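Long-range contacts in ferripyochelin binding protein (Salmonella enterica subsp. enterica serovar Typhimurium, PDB 3R3R), which binds a zinc ion on a left-handed beta-helix of the gamma-class carbonic anhydrase family, its physiological reaction or ligand, possibly ferripyochelin, being uncertain: residues A[64-70]-A[93-99]; A[120-126]-A[138-144]. All coordinates share one frame; numbering follows the deposited sequence. Where two conformers were deposited one is given.

Contact 1. Residues A[64-70]-A[93-99]; sequences QDGSVLH and GHKVMLH. With ZN (zinc ion), chain B.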
loop_
_atom_site.group_PDB
_atom_site.type_symbol
_atom_site.label_atom_id
_atom_site.label_comp_id
_atom_site.label_asym_id
_atom_site.label_seq_id
_atom_site.Cartn_x
_atom_site.Cartn_y
_atom_site.Cartn_z
ATOM N N GLN A 64 -2.727 4.798 4.145
ATOM C CA GLN A 64 -3.139 5.622 5.270
ATOM C C GLN A 64 -2.019 5.959 6.252
ATOM O O GLN A 64 -0.904 5.392 6.220
ATOM C CB GLN A 64 -4.338 4.995 5.976
ATOM C CG GLN A 64 -5.574 4.976 5.115
ATOM C CD GLN A 64 -6.709 4.227 5.800
ATOM O OE1 GLN A 64 -6.705 4.066 7.034
ATOM N NE2 GLN A 64 -7.689 3.796 5.030
ATOM N N ASP A 65 -2.360 6.897 7.127
ATOM C CA ASP A 65 -1.418 7.614 7.968
ATOM C C ASP A 65 -0.547 6.668 8.761
ATOM O O ASP A 65 -1.037 5.697 9.362
ATOM C CB ASP A 65 -2.172 8.485 8.993
ATOM C CG ASP A 65 -3.522 9.024 8.485
ATOM O OD1 ASP A 65 -3.724 10.270 8.489
ATOM O OD2 ASP A 65 -4.407 8.208 8.137
ATOM N N GLY A 66 0.746 6.973 8.817
ATOM C CA GLY A 66 1.662 6.203 9.647
ATOM C C GLY A 66 2.131 4.883 9.074
ATOM O O GLY A 66 2.847 4.156 9.743
ATOM N N SER A 67 1.758 4.562 7.844
ATOM C CA SER A 67 2.220 3.331 7.217
ATOM C C SER A 67 3.683 3.419 6.785
ATOM O O SER A 67 4.209 4.508 6.529
ATOM C CB SER A 67 1.334 2.990 6.010
ATOM O OG SER A 67 0.019 2.647 6.425
ATOM N N VAL A 68 4.332 2.262 6.688
ATOM C CA VAL A 68 5.672 2.168 6.122
ATOM C C VAL A 68 5.672 1.062 5.087
ATOM O O VAL A 68 5.223 -0.057 5.380
ATOM C CB VAL A 68 6.760 1.901 7.199
ATOM C CG1 VAL A 68 8.126 1.645 6.532
ATOM C CG2 VAL A 68 6.850 3.085 8.175
ATOM N N LEU A 69 6.197 1.388 3.903
ATOM C CA LEU A 69 6.254 0.477 2.765
ATOM C C LEU A 69 7.711 0.337 2.346
ATOM O O LEU A 69 8.370 1.343 2.034
ATOM C CB LEU A 69 5.438 1.054 1.600
ATOM C CG LEU A 69 3.917 0.839 1.617
ATOM C CD1 LEU A 69 3.248 1.450 2.856
ATOM C CD2 LEU A 69 3.302 1.408 0.357
ATOM N N HIS A 70 8.218 -0.896 2.356
ATOM C CA HIS A 70 9.581 -1.149 1.910
ATOM C C HIS A 70 9.646 -2.500 1.178
ATOM O O HIS A 70 8.614 -3.122 0.905
ATOM C CB HIS A 70 10.567 -1.037 3.087
ATOM C CG HIS A 70 12.004 -0.925 2.669
ATOM N ND1 HIS A 70 13.015 -1.675 3.236
ATOM C CD2 HIS A 70 12.595 -0.155 1.720
ATOM C CE1 HIS A 70 14.165 -1.364 2.662
ATOM N NE2 HIS A 70 13.938 -0.445 1.741
ATOM N N GLY A 93 -4.676 0.346 5.535
ATOM C CA GLY A 93 -5.086 1.012 6.752
ATOM C C GLY A 93 -3.983 1.765 7.462
ATOM O O GLY A 93 -2.791 1.634 7.153
ATOM N N HIS A 94 -4.380 2.515 8.480
ATOM C CA HIS A 94 -3.416 3.317 9.221
ATOM C C HIS A 94 -2.335 2.422 9.807
ATOM O O HIS A 94 -2.618 1.312 10.274
ATOM C CB HIS A 94 -4.098 4.027 10.405
ATOM C CG HIS A 94 -5.382 4.737 10.073
ATOM N ND1 HIS A 94 -5.412 5.979 9.474
ATOM C CD2 HIS A 94 -6.679 4.409 10.321
ATOM C CE1 HIS A 94 -6.674 6.364 9.334
ATOM N NE2 HIS A 94 -7.459 5.430 9.846
ATOM N N LYS A 95 -1.106 2.923 9.854
ATOM C CA LYS A 95 -0.039 2.256 10.595
ATOM C C LYS A 95 0.212 0.837 10.106
ATOM O O LYS A 95 0.612 -0.025 10.889
ATOM C CB LYS A 95 -0.303 2.267 12.105
ATOM C CG LYS A 95 -0.131 3.659 12.713
ATOM C CD LYS A 95 -0.430 3.674 14.221
ATOM C CE LYS A 95 0.604 2.979 15.037
ATOM N NZ LYS A 95 1.889 3.715 14.901
ATOM N N VAL A 96 0.029 0.588 8.814
ATOM C CA VAL A 96 0.322 -0.722 8.251
ATOM C C VAL A 96 1.779 -0.807 7.800
ATOM O O VAL A 96 2.356 0.182 7.324
ATOM C CB VAL A 96 -0.669 -1.035 7.104
ATOM C CG1 VAL A 96 -0.174 -2.181 6.235
ATOM C CG2 VAL A 96 -2.026 -1.360 7.705
ATOM N N MET A 97 2.371 -1.982 7.990
ATOM C CA MET A 97 3.714 -2.294 7.520
ATOM C C MET A 97 3.605 -3.240 6.335
ATOM O O MET A 97 3.138 -4.379 6.507
ATOM C CB MET A 97 4.440 -3.019 8.659
ATOM C CG MET A 97 5.866 -3.444 8.344
ATOM S SD MET A 97 6.995 -2.055 8.208
ATOM C CE MET A 97 7.572 -2.234 6.519
ATOM N N LEU A 98 4.013 -2.789 5.148
ATOM C CA LEU A 98 4.025 -3.657 3.955
ATOM C C LEU A 98 5.452 -3.829 3.520
ATOM O O LEU A 98 6.164 -2.831 3.347
ATOM C CB LEU A 98 3.244 -3.027 2.797
ATOM C CG LEU A 98 1.748 -2.776 3.036
ATOM C CD1 LEU A 98 1.117 -2.176 1.768
ATOM C CD2 LEU A 98 1.018 -4.022 3.490
ATOM N N HIS A 99 5.878 -5.067 3.316
ATOM C CA HIS A 99 7.266 -5.311 2.955
ATOM C C HIS A 99 7.332 -6.362 1.858
ATOM O O HIS A 99 7.071 -7.536 2.109
ATOM C CB HIS A 99 8.091 -5.778 4.161
ATOM C CG HIS A 99 9.543 -5.407 4.067
ATOM N ND1 HIS A 99 10.461 -6.129 3.336
ATOM C CD2 HIS A 99 10.217 -4.342 4.564
ATOM C CE1 HIS A 99 11.640 -5.533 3.413
ATOM N NE2 HIS A 99 11.526 -4.457 4.172
HETATM ZN ZN ZN B . 12.980 -3.178 4.732
HETATM O O HOH W 1 14.341 -4.581 3.523
HETATM O O HOH W 2 14.883 -3.173 5.307
HETATM O O HOH W 3 13.248 -4.998 6.142
#
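Ser67 OG is held by two backbone groups: it accepts from Val96 N at 3.2 Å (N-H...O 148°) and donates to Gln64 O at 2.9 Å. With OG beside its own backbone N (chi1 -67°), the hydroxyl sits within the turn and links one coil of the left-handed beta-helix to the next. Both coils bend here through type II turns, Gln64 to Ser67 and Gly93 to Val96. Beyond them, strands 68-70 and 97-99 run parallel, their axes 4.9 Å apart; Leu98 N bonds to Val68 O, and His70 N to Leu98 O.

At the other end, Asp65 OD2 accepts from His94 ND1 at 2.8 Å. The oxygen lies in the imidazole plane, yet the nitrogen approaches it from above the carboxylate plane. Gln64 OE1 sits over the centre of the same ring, 3.1 Å above it, as an extended side chain reaches across.

Leu69 and Leu98 lie side by side on the inner face, joined by Leu84 and Ile86. His70 and His99 share the outer face, their imidazole planes 78° apart. Asp51 bonds His70 NE2 and Asp117 bonds His99 ND1, which should restrain both ring rotations while the other nitrogens meet the zinc ion: His70 ND1 lies 2.1 Å from it and His99 NE2 2.0 Å.

Contact 2. Residues A[120-126]-A[138-144]; sequences IIEDDVM and RLESGYL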
loop_
_atom_site.group_PDB
_atom_site.type_symbol
_atom_site.label_atom_id
_atom_site.label_comp_id
_atom_site.label_asym_id
_atom_site.label_seq_id
_atom_site.Cartn_x
_atom_site.Cartn_y
_atom_site.Cartn_z
ATOM N N ILE A 120 1.228 -13.066 -1.037
ATOM C CA ILE A 120 0.384 -12.740 -2.175
ATOM C C ILE A 120 -1.044 -12.675 -1.684
ATOM O O ILE A 120 -1.593 -13.677 -1.244
ATOM C CB ILE A 120 0.502 -13.799 -3.282
ATOM C CG1 ILE A 120 1.943 -13.862 -3.804
ATOM C CG2 ILE A 120 -0.459 -13.477 -4.403
ATOM C CD1 ILE A 120 2.217 -15.036 -4.701
ATOM N N ILE A 121 -1.629 -11.482 -1.715
ATOM C CA ILE A 121 -3.010 -11.306 -1.293
ATOM C C ILE A 121 -3.836 -11.165 -2.561
ATOM O O ILE A 121 -3.616 -10.246 -3.350
ATOM C CB ILE A 121 -3.185 -10.071 -0.393
ATOM C CG1 ILE A 121 -2.245 -10.148 0.817
ATOM C CG2 ILE A 121 -4.647 -9.993 0.058
ATOM C CD1 ILE A 121 -2.315 -8.940 1.734
ATOM N N GLU A 122 -4.744 -12.100 -2.790
ATOM C CA GLU A 122 -5.571 -12.054 -3.986
ATOM C C GLU A 122 -6.630 -10.935 -3.905
ATOM O O GLU A 122 -6.763 -10.251 -2.876
ATOM C CB GLU A 122 -6.198 -13.428 -4.209
ATOM C CG GLU A 122 -5.140 -14.515 -4.469
ATOM C CD GLU A 122 -5.737 -15.904 -4.695
ATOM O OE1 GLU A 122 -6.979 -16.026 -4.721
ATOM O OE2 GLU A 122 -4.964 -16.879 -4.838
ATOM N N ASP A 123 -7.363 -10.722 -4.996
ATOM C CA ASP A 123 -8.363 -9.658 -5.044
ATOM C C ASP A 123 -9.478 -9.919 -4.032
ATOM O O ASP A 123 -9.744 -11.068 -3.681
ATOM C CB ASP A 123 -9.018 -9.594 -6.436
ATOM C CG ASP A 123 -8.031 -9.361 -7.575
ATOM O OD1 ASP A 123 -6.923 -8.837 -7.390
ATOM O OD2 ASP A 123 -8.413 -9.666 -8.712
ATOM N N ASP A 124 -10.172 -8.860 -3.611
ATOM C CA ASP A 124 -11.403 -8.996 -2.812
ATOM C C ASP A 124 -11.129 -9.731 -1.495
ATOM O O ASP A 124 -11.768 -10.742 -1.178
ATOM C CB ASP A 124 -12.504 -9.697 -3.608
ATOM C CG ASP A 124 -12.908 -8.915 -4.842
ATOM O OD1 ASP A 124 -13.237 -7.724 -4.699
ATOM O OD2 ASP A 124 -12.868 -9.475 -5.957
ATOM N N VAL A 125 -10.180 -9.209 -0.722
ATOM C CA VAL A 125 -9.799 -9.810 0.548
ATOM C C VAL A 125 -9.841 -8.742 1.625
ATOM O O VAL A 125 -9.504 -7.570 1.370
ATOM C CB VAL A 125 -8.371 -10.407 0.470
ATOM C CG1 VAL A 125 -7.810 -10.759 1.858
ATOM C CG2 VAL A 125 -8.378 -11.643 -0.418
ATOM N N MET A 126 -10.279 -9.136 2.824
ATOM C CA MET A 126 -10.169 -8.251 3.979
ATOM C C MET A 126 -9.277 -8.875 5.018
ATOM O O MET A 126 -9.397 -10.069 5.324
ATOM C CB MET A 126 -11.535 -8.006 4.607
ATOM C CG MET A 126 -11.555 -7.023 5.763
ATOM S SD MET A 126 -13.272 -6.810 6.304
ATOM C CE MET A 126 -14.122 -6.901 4.733
ATOM N N ARG A 138 -0.045 -17.094 0.757
ATOM C CA ARG A 138 -1.056 -16.708 -0.223
ATOM C C ARG A 138 -2.413 -16.622 0.472
ATOM O O ARG A 138 -2.819 -17.578 1.137
ATOM C CB ARG A 138 -1.113 -17.726 -1.373
ATOM C CG ARG A 138 -2.236 -17.451 -2.364
ATOM C CD ARG A 138 -2.220 -18.436 -3.522
ATOM N NE ARG A 138 -1.128 -18.144 -4.446
ATOM C CZ ARG A 138 -1.189 -17.253 -5.435
ATOM N NH1 ARG A 138 -2.297 -16.547 -5.644
ATOM N NH2 ARG A 138 -0.130 -17.057 -6.210
ATOM N N LEU A 139 -3.108 -15.493 0.315
ATOM C CA LEU A 139 -4.450 -15.317 0.864
ATOM C C LEU A 139 -5.457 -15.387 -0.273
ATOM O O LEU A 139 -5.449 -14.566 -1.189
ATOM C CB LEU A 139 -4.589 -13.974 1.577
ATOM C CG LEU A 139 -3.619 -13.752 2.739
ATOM C CD1 LEU A 139 -4.109 -12.644 3.650
ATOM C CD2 LEU A 139 -3.390 -15.025 3.535
ATOM N N GLU A 140 -6.320 -16.385 -0.194
ATOM C CA GLU A 140 -7.320 -16.695 -1.202
ATOM C C GLU A 140 -8.390 -15.602 -1.318
ATOM O O GLU A 140 -8.920 -15.120 -0.310
ATOM C CB GLU A 140 -7.971 -18.024 -0.769
ATOM C CG GLU A 140 -9.010 -18.609 -1.646
ATOM C CD GLU A 140 -9.435 -20.025 -1.220
ATOM O OE1 GLU A 140 -9.190 -20.483 -0.070
ATOM O OE2 GLU A 140 -10.056 -20.679 -2.061
ATOM N N SER A 141 -8.759 -15.287 -2.556
ATOM C CA SER A 141 -9.757 -14.267 -2.851
ATOM C C SER A 141 -11.105 -14.534 -2.179
ATOM O O SER A 141 -11.571 -15.677 -2.145
ATOM C CB SER A 141 -9.941 -14.179 -4.368
ATOM O OG SER A 141 -10.930 -13.230 -4.682
ATOM N N GLY A 142 -11.728 -13.485 -1.639
ATOM C CA GLY A 142 -13.102 -13.571 -1.177
ATOM C C GLY A 142 -13.315 -13.946 0.276
ATOM O O GLY A 142 -14.437 -14.259 0.667
ATOM N N TYR A 143 -12.249 -13.865 1.069
ATOM C CA TYR A 143 -12.280 -14.259 2.475
ATOM C C TYR A 143 -11.780 -13.166 3.409
ATOM O O TYR A 143 -11.059 -12.236 2.999
ATOM C CB TYR A 143 -11.428 -15.514 2.717
ATOM C CG TYR A 143 -12.025 -16.761 2.122
ATOM C CD1 TYR A 143 -11.878 -17.046 0.769
ATOM C CD2 TYR A 143 -12.759 -17.648 2.901
ATOM C CE1 TYR A 143 -12.444 -18.184 0.217
ATOM C CE2 TYR A 143 -13.318 -18.789 2.356
ATOM C CZ TYR A 143 -13.161 -19.048 1.020
ATOM O OH TYR A 143 -13.720 -20.191 0.497
ATOM N N LEU A 144 -12.202 -13.302 4.664
ATOM C CA LEU A 144 -11.684 -12.552 5.796
ATOM C C LEU A 144 -10.560 -13.341 6.451
ATOM O O LEU A 144 -10.717 -14.534 6.735
ATOM C CB LEU A 144 -12.799 -12.348 6.819
ATOM C CG LEU A 144 -12.360 -11.771 8.168
ATOM C CD1 LEU A 144 -11.856 -10.344 7.988
ATOM C CD2 LEU A 144 -13.500 -11.798 9.176
HETATM O O HOH W 4 -11.913 -11.686 -7.124
#
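Ile120 CG2 covers one face of the Arg138 guanidinium, 3.6 Å above its plane and offset toward the rim, while the Glu122 carboxylate lies at the edge of the same group. The two charged planes are inclined by 60°, but the salt bridge from Arg138 NH1 to Glu122 OE2 is short, 2.8 Å, and reaches the oxygen on its anti side, 18° out of the carboxylate plane. A bend in the arginine chain (chi3 -74°) turns the guanidinium back over Ile120.

Glu122 uses its second oxygen as well: OE1 accepts from Ser141 N at 2.9 Å, met from well above the carboxylate plane. With both oxygens engaged, the carboxylate's rotation should be restricted.

The corner is joined further by Ser141 OG, which donates to Asp123 O at 2.7 Å, and by Gly142 N, which bonds to Asp124 O at 2.8 Å. Both donors stand above the carbonyl plane of their acceptor. A water spans Ser141 OG and Asp124 OD2, donating to each, while Asp124 OD1 pairs with Arg106 of the preceding coil. Gly142, with a positive phi, lies inside the type II turn from Glu140 to Tyr143, and Val125 CG2 packs 3.5 Å from Glu140 O.

Parallel bridges flank the corner: Ile120 with Arg138 and Ile121 with Leu139 before it, Met126 with Leu144 after it. Ile121 and Leu139 face the interior beside Ile127. Strands stacked in register on both sides of a turn are characteristic of successive coils in the left-handed beta-helix of hexapeptide-repeat proteins.

Overall arrangement
Both contacts join successive coils of one beta-helix, but at different corners and heights. Contact 1 leads from its corner into the sheet holding strands 68-70 and 97-99, whereas contact 2 bridges the other two sheets, around the corner between strands 120-121 and 125-127. Their centres are 18 Å apart and their nearest atoms about 6 Å apart, without touching. Contact 1 supplies the two zinc-binding histidines; contact 2 is remote from the metal, the Ile121 side chain lying about 11 Å from that of His99. Three waters also ligate the zinc ion. In gamma-class carbonic anhydrases a third histidine, from a neighbouring subunit, typically completes the site.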